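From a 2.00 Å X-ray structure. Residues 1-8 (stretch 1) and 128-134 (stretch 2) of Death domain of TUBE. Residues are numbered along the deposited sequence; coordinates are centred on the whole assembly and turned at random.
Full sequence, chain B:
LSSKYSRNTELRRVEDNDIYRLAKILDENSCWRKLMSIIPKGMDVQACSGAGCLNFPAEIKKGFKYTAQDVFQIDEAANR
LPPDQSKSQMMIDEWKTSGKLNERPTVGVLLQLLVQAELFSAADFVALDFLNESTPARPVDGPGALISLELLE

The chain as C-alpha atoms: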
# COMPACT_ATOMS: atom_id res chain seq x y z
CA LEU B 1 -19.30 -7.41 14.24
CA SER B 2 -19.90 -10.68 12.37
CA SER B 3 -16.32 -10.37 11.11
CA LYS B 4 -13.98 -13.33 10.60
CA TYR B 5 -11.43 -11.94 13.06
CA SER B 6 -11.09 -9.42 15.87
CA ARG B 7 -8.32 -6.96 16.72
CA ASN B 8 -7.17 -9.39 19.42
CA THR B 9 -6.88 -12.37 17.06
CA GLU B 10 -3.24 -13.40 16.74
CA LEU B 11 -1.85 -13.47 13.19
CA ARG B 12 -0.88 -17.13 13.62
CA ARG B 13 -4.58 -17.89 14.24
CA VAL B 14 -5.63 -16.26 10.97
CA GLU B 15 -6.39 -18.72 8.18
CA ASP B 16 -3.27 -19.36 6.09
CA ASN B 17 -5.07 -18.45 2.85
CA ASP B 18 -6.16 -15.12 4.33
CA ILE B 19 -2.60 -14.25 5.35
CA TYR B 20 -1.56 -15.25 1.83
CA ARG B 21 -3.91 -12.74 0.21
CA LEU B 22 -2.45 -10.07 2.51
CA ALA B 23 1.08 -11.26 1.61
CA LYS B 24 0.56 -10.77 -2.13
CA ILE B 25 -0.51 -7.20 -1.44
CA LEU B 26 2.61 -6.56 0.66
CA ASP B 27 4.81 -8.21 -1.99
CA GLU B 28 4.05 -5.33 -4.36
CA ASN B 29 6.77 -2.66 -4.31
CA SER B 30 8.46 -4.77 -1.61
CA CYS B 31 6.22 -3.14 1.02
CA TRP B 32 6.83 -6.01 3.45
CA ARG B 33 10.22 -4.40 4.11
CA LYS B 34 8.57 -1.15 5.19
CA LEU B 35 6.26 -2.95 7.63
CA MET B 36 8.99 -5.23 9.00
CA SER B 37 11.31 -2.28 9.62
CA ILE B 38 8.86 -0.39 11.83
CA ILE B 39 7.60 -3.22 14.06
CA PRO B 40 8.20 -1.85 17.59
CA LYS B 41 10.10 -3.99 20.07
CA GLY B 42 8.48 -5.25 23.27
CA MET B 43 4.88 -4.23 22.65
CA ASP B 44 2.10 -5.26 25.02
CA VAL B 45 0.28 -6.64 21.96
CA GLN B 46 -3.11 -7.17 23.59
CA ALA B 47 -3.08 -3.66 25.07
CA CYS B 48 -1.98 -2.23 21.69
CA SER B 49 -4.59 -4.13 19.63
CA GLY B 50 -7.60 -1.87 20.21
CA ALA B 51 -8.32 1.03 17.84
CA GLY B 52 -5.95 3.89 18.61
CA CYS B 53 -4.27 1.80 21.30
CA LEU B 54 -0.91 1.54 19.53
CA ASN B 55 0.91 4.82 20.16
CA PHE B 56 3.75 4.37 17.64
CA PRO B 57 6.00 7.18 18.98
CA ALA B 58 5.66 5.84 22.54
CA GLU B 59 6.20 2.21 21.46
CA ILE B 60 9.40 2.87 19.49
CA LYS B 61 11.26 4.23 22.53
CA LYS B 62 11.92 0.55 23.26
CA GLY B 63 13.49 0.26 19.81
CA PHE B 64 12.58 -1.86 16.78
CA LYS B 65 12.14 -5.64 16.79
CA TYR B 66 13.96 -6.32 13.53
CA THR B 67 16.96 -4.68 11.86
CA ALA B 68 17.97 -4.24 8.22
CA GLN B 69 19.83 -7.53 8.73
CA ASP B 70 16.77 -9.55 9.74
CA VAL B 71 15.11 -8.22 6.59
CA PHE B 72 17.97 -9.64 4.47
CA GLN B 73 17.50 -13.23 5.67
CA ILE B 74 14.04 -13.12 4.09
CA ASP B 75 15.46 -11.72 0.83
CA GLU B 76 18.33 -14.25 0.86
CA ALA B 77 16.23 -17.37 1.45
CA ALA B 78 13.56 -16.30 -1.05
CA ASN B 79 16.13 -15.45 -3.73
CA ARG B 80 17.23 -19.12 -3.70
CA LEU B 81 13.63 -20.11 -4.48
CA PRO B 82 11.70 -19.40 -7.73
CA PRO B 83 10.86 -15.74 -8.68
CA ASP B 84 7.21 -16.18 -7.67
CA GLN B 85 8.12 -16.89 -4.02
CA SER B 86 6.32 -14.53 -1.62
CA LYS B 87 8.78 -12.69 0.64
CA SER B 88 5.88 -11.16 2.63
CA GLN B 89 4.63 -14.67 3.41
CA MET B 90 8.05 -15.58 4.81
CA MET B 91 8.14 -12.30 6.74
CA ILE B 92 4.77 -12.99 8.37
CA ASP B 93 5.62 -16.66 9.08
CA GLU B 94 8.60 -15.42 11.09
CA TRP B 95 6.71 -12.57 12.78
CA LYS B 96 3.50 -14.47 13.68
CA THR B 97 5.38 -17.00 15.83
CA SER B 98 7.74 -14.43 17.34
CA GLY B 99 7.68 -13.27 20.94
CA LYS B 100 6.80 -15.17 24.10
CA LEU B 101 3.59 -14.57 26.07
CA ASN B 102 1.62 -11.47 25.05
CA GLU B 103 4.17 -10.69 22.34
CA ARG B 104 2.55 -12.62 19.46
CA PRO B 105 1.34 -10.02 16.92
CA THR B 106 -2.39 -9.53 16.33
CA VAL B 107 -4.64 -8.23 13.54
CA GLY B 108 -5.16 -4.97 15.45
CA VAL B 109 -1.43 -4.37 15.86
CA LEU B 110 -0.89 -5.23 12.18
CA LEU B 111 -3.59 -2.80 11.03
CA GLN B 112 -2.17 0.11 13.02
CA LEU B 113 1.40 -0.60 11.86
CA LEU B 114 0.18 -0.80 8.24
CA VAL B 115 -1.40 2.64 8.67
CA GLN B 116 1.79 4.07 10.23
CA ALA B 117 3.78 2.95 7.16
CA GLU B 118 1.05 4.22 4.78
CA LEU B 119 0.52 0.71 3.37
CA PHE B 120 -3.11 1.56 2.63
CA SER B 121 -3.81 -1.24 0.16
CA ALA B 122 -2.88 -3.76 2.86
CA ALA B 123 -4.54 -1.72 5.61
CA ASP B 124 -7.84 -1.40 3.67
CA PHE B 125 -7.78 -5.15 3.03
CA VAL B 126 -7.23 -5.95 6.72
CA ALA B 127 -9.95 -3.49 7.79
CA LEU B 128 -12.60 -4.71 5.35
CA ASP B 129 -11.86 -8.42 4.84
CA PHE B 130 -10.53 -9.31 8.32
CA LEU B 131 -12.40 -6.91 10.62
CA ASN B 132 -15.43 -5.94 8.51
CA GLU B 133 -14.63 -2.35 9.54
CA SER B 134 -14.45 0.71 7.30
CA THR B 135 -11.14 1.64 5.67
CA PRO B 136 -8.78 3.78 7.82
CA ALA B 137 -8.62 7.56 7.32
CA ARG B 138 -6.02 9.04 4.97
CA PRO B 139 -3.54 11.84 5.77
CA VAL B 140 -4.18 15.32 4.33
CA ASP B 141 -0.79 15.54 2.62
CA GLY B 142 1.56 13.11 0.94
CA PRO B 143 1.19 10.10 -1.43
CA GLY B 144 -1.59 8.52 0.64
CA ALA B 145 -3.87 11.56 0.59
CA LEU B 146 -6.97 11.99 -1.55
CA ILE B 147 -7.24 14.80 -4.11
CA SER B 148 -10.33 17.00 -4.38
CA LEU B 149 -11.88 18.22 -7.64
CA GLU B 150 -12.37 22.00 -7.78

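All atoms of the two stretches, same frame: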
# COMPACT_ATOMS: atom_id res chain seq x y z
N LEU B 1 -18.83 -7.15 15.63
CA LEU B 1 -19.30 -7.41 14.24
C LEU B 1 -19.22 -8.90 13.90
O LEU B 1 -18.57 -9.67 14.60
CB LEU B 1 -18.47 -6.60 13.24
CG LEU B 1 -18.49 -5.08 13.38
CD1 LEU B 1 -17.52 -4.45 12.39
CD2 LEU B 1 -19.91 -4.55 13.16
N SER B 2 -19.90 -9.29 12.83
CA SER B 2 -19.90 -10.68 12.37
C SER B 2 -18.67 -10.95 11.51
O SER B 2 -18.70 -11.77 10.58
CB SER B 2 -21.19 -10.98 11.59
OG SER B 2 -21.28 -12.36 11.28
N SER B 3 -17.58 -10.25 11.82
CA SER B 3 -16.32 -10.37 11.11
C SER B 3 -15.62 -11.70 11.38
O SER B 3 -15.85 -12.34 12.41
CB SER B 3 -15.40 -9.22 11.50
OG SER B 3 -15.18 -9.19 12.90
N LYS B 4 -14.74 -12.09 10.47
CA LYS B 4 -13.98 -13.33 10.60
C LYS B 4 -12.99 -13.27 11.76
O LYS B 4 -12.77 -14.27 12.45
CB LYS B 4 -13.23 -13.64 9.29
CG LYS B 4 -14.14 -13.88 8.10
CD LYS B 4 -13.36 -14.34 6.87
CE LYS B 4 -12.47 -13.24 6.31
NZ LYS B 4 -11.79 -13.67 5.06
N TYR B 5 -12.41 -12.10 11.99
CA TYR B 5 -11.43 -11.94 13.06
C TYR B 5 -11.67 -10.68 13.88
O TYR B 5 -12.46 -9.82 13.49
CB TYR B 5 -10.01 -11.90 12.48
CG TYR B 5 -9.70 -13.02 11.50
CD1 TYR B 5 -9.50 -14.33 11.94
CD2 TYR B 5 -9.65 -12.77 10.13
CE1 TYR B 5 -9.25 -15.36 11.03
CE2 TYR B 5 -9.40 -13.79 9.22
CZ TYR B 5 -9.21 -15.09 9.68
OH TYR B 5 -8.97 -16.11 8.78
N SER B 6 -11.00 -10.59 15.01
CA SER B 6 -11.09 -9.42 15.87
C SER B 6 -9.69 -8.84 16.01
O SER B 6 -8.70 -9.48 15.64
CB SER B 6 -11.64 -9.81 17.25
OG SER B 6 -10.64 -10.38 18.06
N ARG B 7 -9.60 -7.62 16.54
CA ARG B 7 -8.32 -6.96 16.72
C ARG B 7 -7.37 -7.77 17.60
O ARG B 7 -6.16 -7.68 17.45
CB ARG B 7 -8.52 -5.57 17.34
CG ARG B 7 -8.88 -4.49 16.35
CD ARG B 7 -9.35 -3.23 17.05
NE ARG B 7 -8.94 -2.01 16.35
CZ ARG B 7 -9.24 -1.73 15.09
NH1 ARG B 7 -9.97 -2.57 14.37
NH2 ARG B 7 -8.83 -0.59 14.54
N ASN B 8 -7.95 -8.57 18.49
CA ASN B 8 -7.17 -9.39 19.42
C ASN B 8 -6.75 -10.75 18.87
O ASN B 8 -5.99 -11.48 19.51
CB ASN B 8 -7.95 -9.58 20.72
CG ASN B 8 -8.26 -8.26 21.39
OD1 ASN B 8 -9.33 -7.68 21.17
ND2 ASN B 8 -7.33 -7.76 22.19
N LEU B 128 -11.39 -4.17 5.97
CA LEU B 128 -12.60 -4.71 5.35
C LEU B 128 -12.75 -6.23 5.48
O LEU B 128 -13.65 -6.72 6.17
CB LEU B 128 -12.65 -4.31 3.88
CG LEU B 128 -12.80 -2.81 3.59
CD1 LEU B 128 -12.57 -2.53 2.12
CD2 LEU B 128 -14.18 -2.35 4.03
N ASP B 129 -11.83 -6.96 4.85
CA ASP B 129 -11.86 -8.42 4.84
C ASP B 129 -11.72 -9.12 6.20
O ASP B 129 -12.46 -10.05 6.49
CB ASP B 129 -10.82 -8.95 3.86
CG ASP B 129 -11.04 -10.41 3.50
OD1 ASP B 129 -10.52 -11.29 4.22
OD2 ASP B 129 -11.71 -10.67 2.48
N PHE B 130 -10.76 -8.68 7.01
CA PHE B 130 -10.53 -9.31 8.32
C PHE B 130 -11.44 -8.82 9.45
O PHE B 130 -11.95 -9.63 10.23
CB PHE B 130 -9.08 -9.10 8.77
CG PHE B 130 -8.06 -9.89 7.99
CD1 PHE B 130 -8.36 -10.46 6.76
CD2 PHE B 130 -6.76 -10.03 8.49
CE1 PHE B 130 -7.40 -11.15 6.04
CE2 PHE B 130 -5.79 -10.72 7.77
CZ PHE B 130 -6.11 -11.28 6.54
N LEU B 131 -11.61 -7.50 9.55
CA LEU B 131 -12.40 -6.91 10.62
C LEU B 131 -13.80 -6.43 10.28
O LEU B 131 -14.56 -6.07 11.18
CB LEU B 131 -11.61 -5.74 11.24
CG LEU B 131 -10.24 -6.06 11.84
CD1 LEU B 131 -9.46 -4.77 12.07
CD2 LEU B 131 -10.42 -6.83 13.14
N ASN B 132 -14.13 -6.41 8.99
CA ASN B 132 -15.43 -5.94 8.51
C ASN B 132 -15.65 -4.47 8.87
O ASN B 132 -16.79 -3.98 8.89
CB ASN B 132 -16.56 -6.81 9.07
CG ASN B 132 -17.86 -6.67 8.29
OD1 ASN B 132 -18.93 -7.08 8.76
ND2 ASN B 132 -17.78 -6.11 7.08
N GLU B 133 -14.57 -3.77 9.19
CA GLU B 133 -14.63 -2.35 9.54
C GLU B 133 -14.41 -1.50 8.30
O GLU B 133 -14.03 -2.02 7.26
CB GLU B 133 -13.56 -2.00 10.57
CG GLU B 133 -13.73 -2.67 11.93
CD GLU B 133 -12.65 -2.27 12.92
OE1 GLU B 133 -11.73 -1.51 12.54
OE2 GLU B 133 -12.71 -2.74 14.07
N SER B 134 -14.65 -0.20 8.42
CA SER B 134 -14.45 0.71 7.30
C SER B 134 -12.96 1.03 7.17
O SER B 134 -12.21 0.99 8.15
CB SER B 134 -15.26 1.99 7.48
OG SER B 134 -15.02 2.58 8.75

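A chain terminus without regular secondary structure can still dock against the end of a helix, where a carbonyl can accept a hydrogen bond from outside the helix, as Phe130 O does here from Tyr5 N. The death domain of TUBE offers a compact example. Residues 1-8, with neither helix nor strand, lie against residues 128-134, where a helix closes with a wider pi-type turn and gives way to loop. More than 120 residues separate the partners in sequence, yet together they bury 544 Å².

The nearest CA pairs are Ser3 CA to Asn132 CA at 5.2 Å and Tyr5 CA to Phe130 CA at 5.5 Å, so one chain ascends in number as the other descends. A single backbone hydrogen bond accompanies this register: Tyr5 N donates to Phe130 O over 3.1 Å, at an angle of 148°. Asn132, the first residue to leave helical geometry, has a positive phi of 62°, and its amide keeps only a weak bond back to Leu128 O (2.9 Å from Asn132 N).

Beside the backbone bond, the rings of Tyr5 and Phe130 meet edge to face, their centroids 5.4 Å apart and their planes at 68°. Both side chains leave their backbones sideways with chi1 in the m well. In these conformations the Tyr5 edge addresses the Phe130 face, with Tyr5 CD2 3.9 Å from Phe130 CG. Such an arrangement sets the slightly positive hydrogens of one ring against the electron-rich face of the other.

Charge is matched by reach. Lys4 sets out sideways, but its m, t, m, t chain carries the ammonium back to the helix, where Lys4 NZ forms a salt bridge with Asp129 OD1 at 2.8 Å. Asp129, with chi1 t, likewise starts sideways and brings its carboxylate nearer. Arg7 follows the same logic at greater length: chi1 is m and chi2 t, while chi3, at 145°, lies between wells. Its guanidinium thereby reaches the extended Glu133 side chain (chi1 m, chi2 t), and Arg7 NH1 lies 2.8 Å from Glu133 OE1. This is a salt bridge, though its hydrogen bond is weak, with an angle of 134°.

Leu131 shows that the CA-to-CB direction need not settle where a side chain ends. Its CB points away from the terminal stretch, but with chi1 m and chi2 t its methyls return to it: Leu131 CD2 is 3.6 Å from Tyr5 O, and Leu131 CD1 is 3.2 Å from Arg7 NH1. The leucine thus packs against both backbone and the polar end of a long side chain.

Ser3, by contrast, points toward its partner and packs through carbon, with Ser3 CB 3.6 Å from Asn132 CB. Its p rotamer directs the hydroxyl along its own stretch, where Ser3 OG donates to Tyr5 O at 2.9 Å. Leu1, poorly ordered, completes the contact by placing Leu1 CD1 3.6 Å from Leu131 O.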